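Local coordinates for Low molecular weight phosphotyrosine protein phosphatase (Vibrio cholerae, PDB 6U1P) that dephosphorylates protein phosphotyrosine as a low molecular weight phosphatase and belongs to a tyrosine phosphoregulatory system controlling exopolysaccharide biosynthesis and biofilm formation, at the interface of chains A and B. Numbering follows the deposited sequence. Chains: chain A/B, Low molecular weight phosphotyrosine protein phosphatase.

The interface of chains A and B. Residues chain A 6, 8, 26, 85, 87, 115; chain B 148, 151-152.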
ATOM      1  N   LEU A   6      28.318 -14.727  14.227  1.00 91.00           N
ATOM      2  CA  LEU A   6      28.151 -13.694  13.209  1.00 68.23           C
ATOM      3  C   LEU A   6      26.912 -12.847  13.484  1.00 62.80           C
ATOM      4  O   LEU A   6      25.899 -13.350  13.967  1.00 63.59           O
ATOM      5  CB  LEU A   6      28.033 -14.350  11.836  1.00 62.01           C
ATOM      6  CG  LEU A   6      28.361 -13.561  10.581  1.00 63.37           C
ATOM      7  CD1 LEU A   6      29.838 -13.685  10.234  1.00 64.50           C
ATOM      8  CD2 LEU A   6      27.476 -14.012   9.399  1.00 63.01           C
ATOM      9  N   VAL A   8      24.387  -9.855  11.637  1.00 50.51           N
ATOM     10  CA  VAL A   8      24.027  -9.284  10.345  1.00 48.99           C
ATOM     11  C   VAL A   8      22.919  -8.259  10.542  1.00 49.45           C
ATOM     12  O   VAL A   8      21.963  -8.508  11.289  1.00 44.39           O
ATOM     13  CB  VAL A   8      23.575 -10.381   9.361  1.00 49.07           C
ATOM     14  CG1 VAL A   8      22.956  -9.780   8.142  1.00 51.70           C
ATOM     15  CG2 VAL A   8      24.757 -11.251   8.948  1.00 52.32           C
ATOM     16  N   LEU A  26      15.541 -14.204   6.525  1.00 38.85           N
ATOM     17  CA  LEU A  26      16.886 -14.634   6.886  1.00 36.86           C
ATOM     18  C   LEU A  26      16.872 -15.463   8.158  1.00 38.23           C
ATOM     19  O   LEU A  26      17.504 -16.523   8.231  1.00 36.14           O
ATOM     20  CB  LEU A  26      17.799 -13.424   7.056  1.00 40.48           C
ATOM     21  CG  LEU A  26      18.441 -12.898   5.779  1.00 45.40           C
ATOM     22  CD1 LEU A  26      19.208 -11.600   6.076  1.00 45.73           C
ATOM     23  CD2 LEU A  26      19.386 -13.933   5.215  1.00 41.63           C
ATOM     24  N   PHE A  85      28.197  -7.691   9.051  1.00 59.03           N
ATOM     25  CA  PHE A  85      27.766  -7.267   7.728  1.00 55.70           C
ATOM     26  C   PHE A  85      26.468  -6.491   7.831  1.00 55.81           C
ATOM     27  O   PHE A  85      25.600  -6.805   8.649  1.00 54.33           O
ATOM     28  CB  PHE A  85      27.515  -8.457   6.776  1.00 48.74           C
ATOM     29  CG  PHE A  85      28.698  -9.323   6.579  1.00 55.89           C
ATOM     30  CD1 PHE A  85      29.800  -8.853   5.886  1.00 63.58           C
ATOM     31  CD2 PHE A  85      28.721 -10.614   7.090  1.00 56.55           C
ATOM     32  CE1 PHE A  85      30.925  -9.659   5.708  1.00 70.96           C
ATOM     33  CE2 PHE A  85      29.831 -11.424   6.916  1.00 65.29           C
ATOM     34  CZ  PHE A  85      30.938 -10.945   6.227  1.00 70.43           C
ATOM     35  N   TYR A  87      23.522  -4.809   5.195  1.00 45.31           N
ATOM     36  CA  TYR A  87      23.016  -4.886   3.838  1.00 40.12           C
ATOM     37  C   TYR A  87      21.971  -3.812   3.617  1.00 43.87           C
ATOM     38  O   TYR A  87      21.046  -3.648   4.428  1.00 41.38           O
ATOM     39  CB  TYR A  87      22.437  -6.271   3.540  1.00 38.85           C
ATOM     40  CG  TYR A  87      23.499  -7.346   3.605  1.00 43.97           C
ATOM     41  CD1 TYR A  87      24.353  -7.584   2.527  1.00 43.65           C
ATOM     42  CD2 TYR A  87      23.670  -8.095   4.757  1.00 43.93           C
ATOM     43  CE1 TYR A  87      25.338  -8.578   2.603  1.00 41.04           C
ATOM     44  CE2 TYR A  87      24.645  -9.085   4.840  1.00 48.35           C
ATOM     45  CZ  TYR A  87      25.469  -9.327   3.766  1.00 40.54           C
ATOM     46  OH  TYR A  87      26.445 -10.296   3.886  1.00 47.50           O
ATOM     47  N   LYS A 115      24.806 -11.054  -3.610  1.00 44.40           N
ATOM     48  CA  LYS A 115      25.207 -12.433  -3.878  1.00 48.47           C
ATOM     49  C   LYS A 115      24.221 -13.192  -4.758  1.00 51.18           C
ATOM     50  O   LYS A 115      24.502 -14.335  -5.133  1.00 58.33           O
ATOM     51  CB  LYS A 115      25.390 -13.190  -2.558  1.00 53.58           C
ATOM     52  CG  LYS A 115      26.397 -12.527  -1.642  1.00 58.92           C
ATOM     53  CD  LYS A 115      27.776 -12.669  -2.220  1.00 65.60           C
ATOM     54  CE  LYS A 115      28.845 -12.239  -1.245  1.00 67.23           C
ATOM     55  NZ  LYS A 115      30.094 -11.952  -1.982  1.00 70.49           N
TER
ATOM     56  N   LEU B 148      22.802 -14.981   0.280  1.00 41.54           N
ATOM     57  CA  LEU B 148      23.587 -14.492   1.411  1.00 45.40           C
ATOM     58  C   LEU B 148      23.944 -15.632   2.364  1.00 48.80           C
ATOM     59  O   LEU B 148      25.085 -15.735   2.825  1.00 46.54           O
ATOM     60  CB  LEU B 148      22.818 -13.411   2.177  1.00 34.75           C
ATOM     61  CG  LEU B 148      22.629 -12.036   1.521  1.00 39.54           C
ATOM     62  CD1 LEU B 148      21.940 -11.064   2.493  1.00 35.98           C
ATOM     63  CD2 LEU B 148      23.966 -11.482   1.058  1.00 42.68           C
ATOM     64  N   SER B 151      26.808 -17.571   0.894  1.00 59.10           N
ATOM     65  CA  SER B 151      28.063 -16.831   0.987  1.00 64.77           C
ATOM     66  C   SER B 151      28.616 -16.830   2.405  1.00 60.63           C
ATOM     67  O   SER B 151      29.836 -16.895   2.602  1.00 60.81           O
ATOM     68  CB  SER B 151      27.858 -15.397   0.505  1.00 73.49           C
ATOM     69  OG  SER B 151      28.698 -14.498   1.212  1.00 79.48           O
ATOM     70  N   TRP B 152      27.731 -16.747   3.402  1.00 56.32           N
ATOM     71  CA  TRP B 152      28.160 -16.715   4.797  1.00 56.87           C
ATOM     72  C   TRP B 152      28.834 -18.016   5.201  1.00 62.69           C
ATOM     73  O   TRP B 152      29.808 -18.011   5.972  1.00 55.18           O
ATOM     74  CB  TRP B 152      26.974 -16.417   5.710  1.00 58.55           C
ATOM     75  CG  TRP B 152      26.431 -15.065   5.498  1.00 54.90           C
ATOM     76  CD1 TRP B 152      27.070 -14.021   4.909  1.00 50.56           C
ATOM     77  CD2 TRP B 152      25.135 -14.591   5.872  1.00 55.68           C
ATOM     78  NE1 TRP B 152      26.256 -12.917   4.896  1.00 53.63           N
ATOM     79  CE2 TRP B 152      25.057 -13.240   5.475  1.00 50.71           C
ATOM     80  CE3 TRP B 152      24.032 -15.176   6.502  1.00 57.00           C
ATOM     81  CZ2 TRP B 152      23.908 -12.458   5.681  1.00 46.25           C
ATOM     82  CZ3 TRP B 152      22.892 -14.402   6.706  1.00 51.76           C
ATOM     83  CH2 TRP B 152      22.844 -13.054   6.301  1.00 45.20           C
TER
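B:Trp152, in the last turn of helix 126-152, lays its indole against A:Val8 of strand 6-12; with 86 Å² buried by chain A, it is the core of this patch. The two-fold repeats the patch with the chains exchanged, consistent with a dimer in which helix 126-152 of each chain reaches onto the other. A:Val8 CG2 sits over one face of the B:Trp152 six-membered ring, 3.9 Å from its centroid, in a CH-pi contact. A:Leu6 CD2 lies above the same face, offset toward the rim, while the opposite face carries the carbonyl oxygen of B:Leu148 from one turn earlier in the same helix. At the far tip of the indole, A:Leu26 CD2 meets B:Trp152 CH2 at 3.7 Å, the two side chains crossing at about a right angle. A:Tyr87 CE2 comes in at the indole edge, in plane, 3.6 Å from B:Trp152 CZ2. The tyrosine ring in turn receives B:Leu148 CD1 over its centre, and B:Leu148 CD2 reaches A:Tyr87 CE1 at 3.6 Å; leucine and indole edge thus meet the ring from the same side. Farther out, A:Lys115 bends at chi2 (-70°), and its aliphatic chain runs past B:Leu148 CD2 to B:Ser151, where A:Lys115 CE lies 3.7 Å from B:Ser151 CB. At the indole's polar edge, B:Trp152 NE1 donates a hydrogen bond to the phenol oxygen A:Tyr87 OH at 2.8 Å. The bond is nearly straight, 164° at H. Its acceptor, A:Tyr87 OH, lies 2° out of the indole plane.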